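Local coordinates for protein thiosulfate sulfurtransferase (PDB 1YT8) that probably transfers sulfur from thiosulfate to cyanide, as a sulfurtransferase built from four rhodanese-like domains, at residues 174-184 against 202-213; 318-328 against 342-352. One frame throughout, in Å; residues are numbered along the deposited sequence.

Contact 1: residues 174-184 against 202-213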
# COMPACT_ATOMS: atom_id res chain seq x y z
N LEU A 174 -10.51 -15.36 3.24
CA LEU A 174 -11.69 -15.67 4.06
C LEU A 174 -12.72 -16.61 3.44
O LEU A 174 -13.03 -17.66 4.02
CB LEU A 174 -12.35 -14.37 4.51
CG LEU A 174 -11.54 -13.59 5.56
CD1 LEU A 174 -12.11 -12.20 5.73
CD2 LEU A 174 -11.55 -14.34 6.89
N VAL A 175 -13.27 -16.25 2.29
CA VAL A 175 -14.28 -17.10 1.66
C VAL A 175 -13.71 -18.45 1.24
O VAL A 175 -14.40 -19.47 1.27
CB VAL A 175 -14.90 -16.38 0.43
CG1 VAL A 175 -15.89 -17.29 -0.28
CG2 VAL A 175 -15.60 -15.11 0.89
N LEU A 176 -12.43 -18.47 0.89
CA LEU A 176 -11.77 -19.70 0.46
C LEU A 176 -11.44 -20.68 1.59
O LEU A 176 -11.55 -21.89 1.41
CB LEU A 176 -10.47 -19.37 -0.29
CG LEU A 176 -9.62 -20.54 -0.80
CD1 LEU A 176 -10.35 -21.28 -1.92
CD2 LEU A 176 -8.28 -20.01 -1.32
N ARG A 177 -11.04 -20.16 2.75
CA ARG A 177 -10.64 -21.02 3.87
C ARG A 177 -11.64 -21.27 4.99
O ARG A 177 -11.46 -22.21 5.77
CB ARG A 177 -9.37 -20.45 4.51
CG ARG A 177 -8.35 -19.90 3.53
CD ARG A 177 -7.53 -20.99 2.88
NE ARG A 177 -6.63 -20.43 1.88
CZ ARG A 177 -5.74 -21.13 1.19
NH1 ARG A 177 -5.63 -22.44 1.39
NH2 ARG A 177 -4.98 -20.54 0.28
N VAL A 178 -12.68 -20.45 5.08
CA VAL A 178 -13.64 -20.57 6.18
C VAL A 178 -14.29 -21.93 6.43
O VAL A 178 -14.51 -22.31 7.58
CB VAL A 178 -14.76 -19.50 6.07
CG1 VAL A 178 -15.68 -19.80 4.90
CG2 VAL A 178 -15.55 -19.43 7.38
N ALA A 179 -14.60 -22.68 5.37
CA ALA A 179 -15.24 -23.98 5.55
C ALA A 179 -14.35 -24.98 6.30
O ALA A 179 -14.84 -25.88 6.96
CB ALA A 179 -15.64 -24.55 4.19
N GLU A 180 -13.03 -24.80 6.19
CA GLU A 180 -12.07 -25.68 6.85
C GLU A 180 -11.79 -25.23 8.29
O GLU A 180 -11.39 -26.02 9.13
CB GLU A 180 -10.75 -25.71 6.08
CG GLU A 180 -10.86 -26.10 4.60
CD GLU A 180 -10.59 -27.57 4.34
OE1 GLU A 180 -9.63 -28.13 4.93
OE2 GLU A 180 -11.32 -28.17 3.52
N LEU A 181 -12.00 -23.94 8.56
CA LEU A 181 -11.75 -23.41 9.90
C LEU A 181 -13.01 -23.40 10.76
O LEU A 181 -12.93 -23.40 11.99
CB LEU A 181 -11.17 -21.99 9.80
CG LEU A 181 -9.80 -21.89 9.12
CD1 LEU A 181 -9.40 -20.43 8.98
CD2 LEU A 181 -8.76 -22.65 9.93
N ALA A 182 -14.17 -23.40 10.11
CA ALA A 182 -15.45 -23.39 10.81
C ALA A 182 -16.44 -24.30 10.07
O ALA A 182 -17.48 -23.85 9.58
CB ALA A 182 -16.00 -21.97 10.88
N PRO A 183 -16.14 -25.61 10.00
CA PRO A 183 -16.99 -26.59 9.32
C PRO A 183 -18.40 -26.74 9.88
O PRO A 183 -19.34 -27.03 9.14
CB PRO A 183 -16.18 -27.88 9.41
CG PRO A 183 -15.41 -27.71 10.69
CD PRO A 183 -14.96 -26.26 10.60
N ASP A 184 -18.55 -26.55 11.19
CA ASP A 184 -19.86 -26.67 11.83
C ASP A 184 -20.63 -25.37 11.59
O ASP A 184 -20.16 -24.29 11.95
CB ASP A 184 -19.68 -26.90 13.33
CG ASP A 184 -20.94 -27.40 14.00
OD1 ASP A 184 -22.04 -26.88 13.70
OD2 ASP A 184 -20.84 -28.31 14.85
N GLY A 202 -14.24 -8.06 5.41
CA GLY A 202 -14.15 -9.50 5.59
C GLY A 202 -15.47 -10.12 6.03
O GLY A 202 -15.87 -11.17 5.54
N THR A 203 -16.14 -9.46 6.97
CA THR A 203 -17.41 -9.97 7.46
C THR A 203 -18.45 -9.93 6.34
O THR A 203 -19.16 -10.91 6.11
CB THR A 203 -17.93 -9.14 8.65
OG1 THR A 203 -16.99 -9.23 9.73
CG2 THR A 203 -19.28 -9.65 9.12
N GLN A 204 -18.51 -8.81 5.63
CA GLN A 204 -19.48 -8.69 4.55
C GLN A 204 -19.14 -9.64 3.39
O GLN A 204 -20.04 -10.08 2.68
CB GLN A 204 -19.57 -7.23 4.06
CG GLN A 204 -20.82 -6.97 3.21
CD GLN A 204 -22.12 -7.30 3.95
OE1 GLN A 204 -23.00 -7.99 3.41
NE2 GLN A 204 -22.25 -6.81 5.17
N SER A 205 -17.86 -9.95 3.21
CA SER A 205 -17.46 -10.88 2.15
C SER A 205 -18.11 -12.24 2.41
O SER A 205 -18.66 -12.87 1.50
CB SER A 205 -15.94 -11.08 2.12
OG SER A 205 -15.26 -9.92 1.66
N LEU A 206 -18.02 -12.69 3.66
CA LEU A 206 -18.58 -13.97 4.06
C LEU A 206 -20.10 -13.99 3.94
O LEU A 206 -20.69 -15.01 3.56
CB LEU A 206 -18.15 -14.31 5.50
CG LEU A 206 -16.66 -14.58 5.68
CD1 LEU A 206 -16.34 -14.72 7.16
CD2 LEU A 206 -16.26 -15.83 4.91
N LEU A 207 -20.74 -12.87 4.25
CA LEU A 207 -22.19 -12.79 4.15
C LEU A 207 -22.60 -12.80 2.69
O LEU A 207 -23.54 -13.49 2.31
CB LEU A 207 -22.71 -11.51 4.82
CG LEU A 207 -22.52 -11.48 6.34
CD1 LEU A 207 -22.84 -10.09 6.88
CD2 LEU A 207 -23.42 -12.54 6.96
N ASN A 208 -21.89 -12.03 1.87
CA ASN A 208 -22.18 -11.97 0.43
C ASN A 208 -21.99 -13.34 -0.22
O ASN A 208 -22.73 -13.71 -1.14
CB ASN A 208 -21.29 -10.93 -0.25
CG ASN A 208 -21.74 -9.50 0.03
OD1 ASN A 208 -22.73 -9.27 0.73
ND2 ASN A 208 -21.01 -8.53 -0.53
N ALA A 209 -21.01 -14.09 0.27
CA ALA A 209 -20.73 -15.43 -0.24
C ALA A 209 -21.74 -16.43 0.32
O ALA A 209 -21.76 -17.59 -0.06
CB ALA A 209 -19.31 -15.85 0.13
N GLY A 210 -22.56 -15.96 1.26
CA GLY A 210 -23.60 -16.79 1.86
C GLY A 210 -23.26 -17.99 2.73
O GLY A 210 -23.92 -19.02 2.62
N ILE A 211 -22.26 -17.88 3.60
CA ILE A 211 -21.94 -19.03 4.46
C ILE A 211 -23.04 -19.20 5.50
O ILE A 211 -23.70 -18.23 5.89
CB ILE A 211 -20.58 -18.86 5.17
CG1 ILE A 211 -20.63 -17.67 6.13
CG2 ILE A 211 -19.48 -18.66 4.14
CD1 ILE A 211 -19.42 -17.61 7.05
N PRO A 212 -23.26 -20.43 5.98
CA PRO A 212 -24.30 -20.72 6.98
C PRO A 212 -24.00 -20.25 8.41
O PRO A 212 -24.92 -20.10 9.22
CB PRO A 212 -24.45 -22.23 6.88
CG PRO A 212 -23.05 -22.67 6.61
CD PRO A 212 -22.60 -21.68 5.55
N ASN A 213 -22.73 -20.01 8.72
CA ASN A 213 -22.33 -19.58 10.06
C ASN A 213 -22.76 -18.16 10.41
O ASN A 213 -22.83 -17.29 9.55
CB ASN A 213 -20.81 -19.61 10.21
CG ASN A 213 -20.20 -20.92 9.78
OD1 ASN A 213 -19.87 -21.77 10.61
ND2 ASN A 213 -20.04 -21.08 8.48
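Helix 174-181 packs by its first turns against the C-terminal part of helix 197-208, with Leu174 facing Gly202 and Val175 facing Leu206. The axes of the two segments pass 9.7 Å apart at a signed crossing angle of -76°, a steep helix-helix crossing on one side of the parallel five-stranded sheet of a rhodanese-like domain. Helix 197-208 closes in a Schellman motif at Gly210, which has positive phi, and Ile211 just after it points at helix 174-181. Where the helices cross, the touching side chains are mainly apolar. Leu206 sends CD2 into the first turn of the other helix, 3.8 Å from Leu174 O and 4.0 Å from Val178 CG1. That same CG1, set between the backbone N and the carbonyl carbon of Val178 (chi1 70°), also lies 4.0 Å from Ile211 CG2, so one methyl bridges the helix and the loop beyond it. Val175 straddles Ala209 with both branches, CG1 being 3.7 Å from Ala209 CB. Beneath, Leu206 and Ala182 rest on Val189 of the central strand 188-192, while Met337 of helix 334-344 covers Val175 from the neighbouring domain. The shortest carbon-carbon approach is at Gly202, which has no side chain: Leu174 CD1 lies 3.4 Å from Gly202 CA, tighter than usual for two carbons.

Contact 2: residues 318-328 against 342-352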
# COMPACT_ATOMS: atom_id res chain seq x y z
N ALA A 318 -2.92 0.64 -7.94
CA ALA A 318 -3.71 1.24 -9.01
C ALA A 318 -3.86 2.72 -8.71
O ALA A 318 -4.91 3.18 -8.24
CB ALA A 318 -5.08 0.57 -9.08
N SER A 319 -2.80 3.47 -8.97
CA SER A 319 -2.76 4.90 -8.71
C SER A 319 -3.46 5.73 -9.78
O SER A 319 -3.76 6.91 -9.56
CB SER A 319 -1.31 5.35 -8.54
OG SER A 319 -0.69 4.60 -7.50
N VAL A 320 -3.71 5.13 -10.93
CA VAL A 320 -4.40 5.82 -12.01
C VAL A 320 -5.89 5.56 -11.84
O VAL A 320 -6.38 4.47 -12.15
CB VAL A 320 -3.96 5.31 -13.39
CG1 VAL A 320 -4.79 5.96 -14.49
CG2 VAL A 320 -2.47 5.59 -13.60
N ARG A 321 -6.61 6.55 -11.32
CA ARG A 321 -8.05 6.41 -11.12
C ARG A 321 -8.68 6.36 -12.51
O ARG A 321 -8.39 7.21 -13.35
CB ARG A 321 -8.59 7.61 -10.33
CG ARG A 321 -10.06 7.50 -9.93
CD ARG A 321 -10.34 6.25 -9.09
NE ARG A 321 -11.69 6.27 -8.55
CZ ARG A 321 -12.33 5.22 -8.06
NH1 ARG A 321 -11.74 4.03 -8.03
NH2 ARG A 321 -13.57 5.36 -7.58
N GLY A 322 -9.53 5.36 -12.74
CA GLY A 322 -10.14 5.22 -14.05
C GLY A 322 -9.49 4.10 -14.84
O GLY A 322 -9.98 3.72 -15.91
N ALA A 323 -8.39 3.57 -14.32
CA ALA A 323 -7.66 2.48 -14.97
C ALA A 323 -8.45 1.18 -14.93
O ALA A 323 -9.52 1.11 -14.34
CB ALA A 323 -6.30 2.27 -14.30
N ARG A 324 -7.87 0.15 -15.54
CA ARG A 324 -8.45 -1.18 -15.68
C ARG A 324 -7.63 -2.20 -14.89
O ARG A 324 -6.41 -2.18 -14.94
CB ARG A 324 -8.43 -1.53 -17.17
CG ARG A 324 -9.57 -2.33 -17.68
CD ARG A 324 -9.82 -2.01 -19.16
NE ARG A 324 -8.64 -2.08 -20.03
CZ ARG A 324 -8.70 -1.98 -21.36
NH1 ARG A 324 -9.87 -1.82 -21.95
NH2 ARG A 324 -7.60 -2.06 -22.10
N LEU A 325 -8.30 -3.10 -14.16
CA LEU A 325 -7.62 -4.14 -13.38
C LEU A 325 -8.01 -5.56 -13.81
O LEU A 325 -9.17 -5.84 -14.06
CB LEU A 325 -7.94 -3.99 -11.89
CG LEU A 325 -7.25 -2.91 -11.04
CD1 LEU A 325 -7.49 -1.53 -11.62
CD2 LEU A 325 -7.79 -2.99 -9.62
N VAL A 326 -7.02 -6.45 -13.88
CA VAL A 326 -7.27 -7.85 -14.24
C VAL A 326 -6.69 -8.69 -13.10
O VAL A 326 -5.49 -8.64 -12.83
CB VAL A 326 -6.57 -8.23 -15.56
CG1 VAL A 326 -6.79 -9.71 -15.85
CG2 VAL A 326 -7.13 -7.39 -16.70
N LEU A 327 -7.53 -9.47 -12.44
CA LEU A 327 -7.08 -10.26 -11.30
C LEU A 327 -6.83 -11.74 -11.57
O LEU A 327 -7.61 -12.42 -12.25
CB LEU A 327 -8.07 -10.11 -10.14
CG LEU A 327 -8.40 -8.68 -9.72
CD1 LEU A 327 -9.15 -8.71 -8.39
CD2 LEU A 327 -7.11 -7.85 -9.59
N VAL A 328 -5.73 -12.23 -10.99
CA VAL A 328 -5.31 -13.62 -11.14
C VAL A 328 -5.33 -14.44 -9.84
O VAL A 328 -4.92 -13.96 -8.79
CB VAL A 328 -3.86 -13.69 -11.69
CG1 VAL A 328 -3.41 -15.15 -11.84
CG2 VAL A 328 -3.76 -12.96 -13.02
N LEU A 342 -13.49 -4.29 -5.59
CA LEU A 342 -12.91 -3.24 -6.44
C LEU A 342 -13.99 -2.65 -7.36
O LEU A 342 -13.99 -1.46 -7.66
CB LEU A 342 -11.75 -3.83 -7.26
CG LEU A 342 -10.52 -4.20 -6.42
CD1 LEU A 342 -9.60 -5.15 -7.19
CD2 LEU A 342 -9.79 -2.94 -6.01
N ALA A 343 -14.91 -3.50 -7.81
CA ALA A 343 -16.00 -3.05 -8.67
C ALA A 343 -16.90 -2.09 -7.90
O ALA A 343 -17.34 -1.06 -8.43
CB ALA A 343 -16.81 -4.26 -9.15
N GLN A 344 -17.17 -2.42 -6.64
CA GLN A 344 -18.01 -1.60 -5.79
C GLN A 344 -17.33 -0.28 -5.45
O GLN A 344 -17.98 0.70 -5.10
CB GLN A 344 -18.41 -2.38 -4.53
CG GLN A 344 -19.41 -3.50 -4.86
CD GLN A 344 -19.68 -4.44 -3.70
OE1 GLN A 344 -20.41 -4.12 -2.77
NE2 GLN A 344 -19.09 -5.62 -3.76
N MSE A 345 -16.01 -0.26 -5.57
CA MSE A 345 -15.25 0.96 -5.32
C MSE A 345 -15.09 1.72 -6.63
O MSE A 345 -14.24 2.60 -6.76
CB MSE A 345 -13.89 0.64 -4.69
CG MSE A 345 -13.99 0.28 -3.22
SE MSE A 345 -12.25 0.22 -2.33
CE MSE A 345 -11.64 -1.45 -3.03
N GLY A 346 -15.92 1.36 -7.61
CA GLY A 346 -15.92 2.03 -8.91
C GLY A 346 -14.90 1.64 -9.95
O GLY A 346 -14.81 2.30 -10.99
N TRP A 347 -14.12 0.60 -9.71
CA TRP A 347 -13.10 0.19 -10.68
C TRP A 347 -13.64 -0.70 -11.79
O TRP A 347 -14.56 -1.50 -11.57
CB TRP A 347 -11.96 -0.56 -10.00
CG TRP A 347 -11.13 0.27 -9.07
CD1 TRP A 347 -11.30 0.40 -7.71
CD2 TRP A 347 -10.03 1.10 -9.42
NE1 TRP A 347 -10.36 1.27 -7.21
CE2 TRP A 347 -9.57 1.72 -8.23
CE3 TRP A 347 -9.39 1.40 -10.63
CZ2 TRP A 347 -8.50 2.61 -8.22
CZ3 TRP A 347 -8.31 2.29 -10.62
CH2 TRP A 347 -7.88 2.88 -9.42
N GLN A 348 -13.07 -0.56 -12.98
CA GLN A 348 -13.42 -1.44 -14.08
C GLN A 348 -12.47 -2.59 -13.79
O GLN A 348 -11.24 -2.43 -13.81
CB GLN A 348 -13.10 -0.82 -15.44
CG GLN A 348 -13.11 -1.84 -16.57
CD GLN A 348 -13.11 -1.19 -17.95
OE1 GLN A 348 -12.52 -0.13 -18.15
NE2 GLN A 348 -13.75 -1.85 -18.91
N VAL A 349 -13.02 -3.75 -13.49
CA VAL A 349 -12.20 -4.89 -13.14
C VAL A 349 -12.69 -6.19 -13.77
O VAL A 349 -13.89 -6.42 -13.93
CB VAL A 349 -12.15 -5.05 -11.60
CG1 VAL A 349 -13.56 -5.21 -11.05
CG2 VAL A 349 -11.28 -6.25 -11.22
N ALA A 350 -11.73 -7.04 -14.12
CA ALA A 350 -12.03 -8.33 -14.73
C ALA A 350 -11.24 -9.42 -14.02
O ALA A 350 -10.20 -9.15 -13.43
CB ALA A 350 -11.66 -8.30 -16.20
N VAL A 351 -11.76 -10.64 -14.07
CA VAL A 351 -11.08 -11.79 -13.48
C VAL A 351 -10.64 -12.64 -14.68
O VAL A 351 -11.42 -12.85 -15.62
CB VAL A 351 -12.02 -12.61 -12.58
CG1 VAL A 351 -11.36 -13.93 -12.19
CG2 VAL A 351 -12.36 -11.81 -11.33
N LEU A 352 -9.40 -13.10 -14.66
CA LEU A 352 -8.85 -13.90 -15.75
C LEU A 352 -9.25 -15.37 -15.64
O LEU A 352 -8.83 -16.07 -14.72
CB LEU A 352 -7.33 -13.75 -15.78
CG LEU A 352 -6.57 -14.19 -17.03
CD1 LEU A 352 -7.20 -13.56 -18.27
CD2 LEU A 352 -5.11 -13.78 -16.90
O HOH W 1 -11.81 2.06 -13.18
O HOH W 2 -12.75 -1.70 -21.75
O HOH W 3 -8.04 -15.26 -12.14
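Leu342, near the end of helix 334-344, lays CD1 between two leucines of strand 324-328, 3.7 Å from Leu325 CD2 and 3.8 Å from Leu327 CD1; this is helix-on-sheet packing within a right-handed beta-alpha-beta crossover. Met345 (selenomethionine) offers its carbonyl O to Arg321, whose NH1 and NH2 both bind it end-on, at 3.1 and 3.0 Å, with the oxygen in the guanidinium plane. Gly346, with positive phi, closes the helix in a Schellman motif, Trp347 N bonding to Leu342 O. Over the Trp347 indole face stands Arg321 NH1, guanidinium and ring planes 78° apart; this cation-pi contact puts Arg321 CZ 4.7 Å from the five-membered-ring centroid. The bend at chi2 of Arg321 (58°) brings its chain end over the ring. Gln348 runs alongside Arg324; its OE1 bonds Arg281, and a water joins its NE2 to Arg324 NH1, which also pairs with Glu278. From here the strands are parallel: Gln348 O accepts from Leu325 N, Ala350 N donates to Leu325 O, Ala350 O accepts from Leu327 N, and Leu352 N meets Leu327 O almost straight at 178°. Both bonds to one oxygen, with the indole face against NH1, probably restrict turning of the Arg321 guanidinium, whose charge probably polarises the Met345 carbonyl.

In the fold
From the N terminus, the chain first passes through one rhodanese-like domain before reaching contact 1 in the second. There, segment 174-184 continues through strand 188-192 and into helix 197-208, so contact 1 closes a helix-strand-helix excursion with 17 residues between its segments. Contact 2 opens only after contact 1 has closed, in the third domain, where 13 residues, mostly helix, separate 318-328 from 342-352 and the closure joins neighbouring strands of another parallel sheet. The two loops are thus in series, neither nested nor crossed. The centres of contacts 1 and 2 lie about 24 Å apart. Yet helix 334-344 also reaches contact 1: Trp341 NE1 hydrogen-bonds to Ser205 OG, itself bonded to Ile201 O, joining both domains.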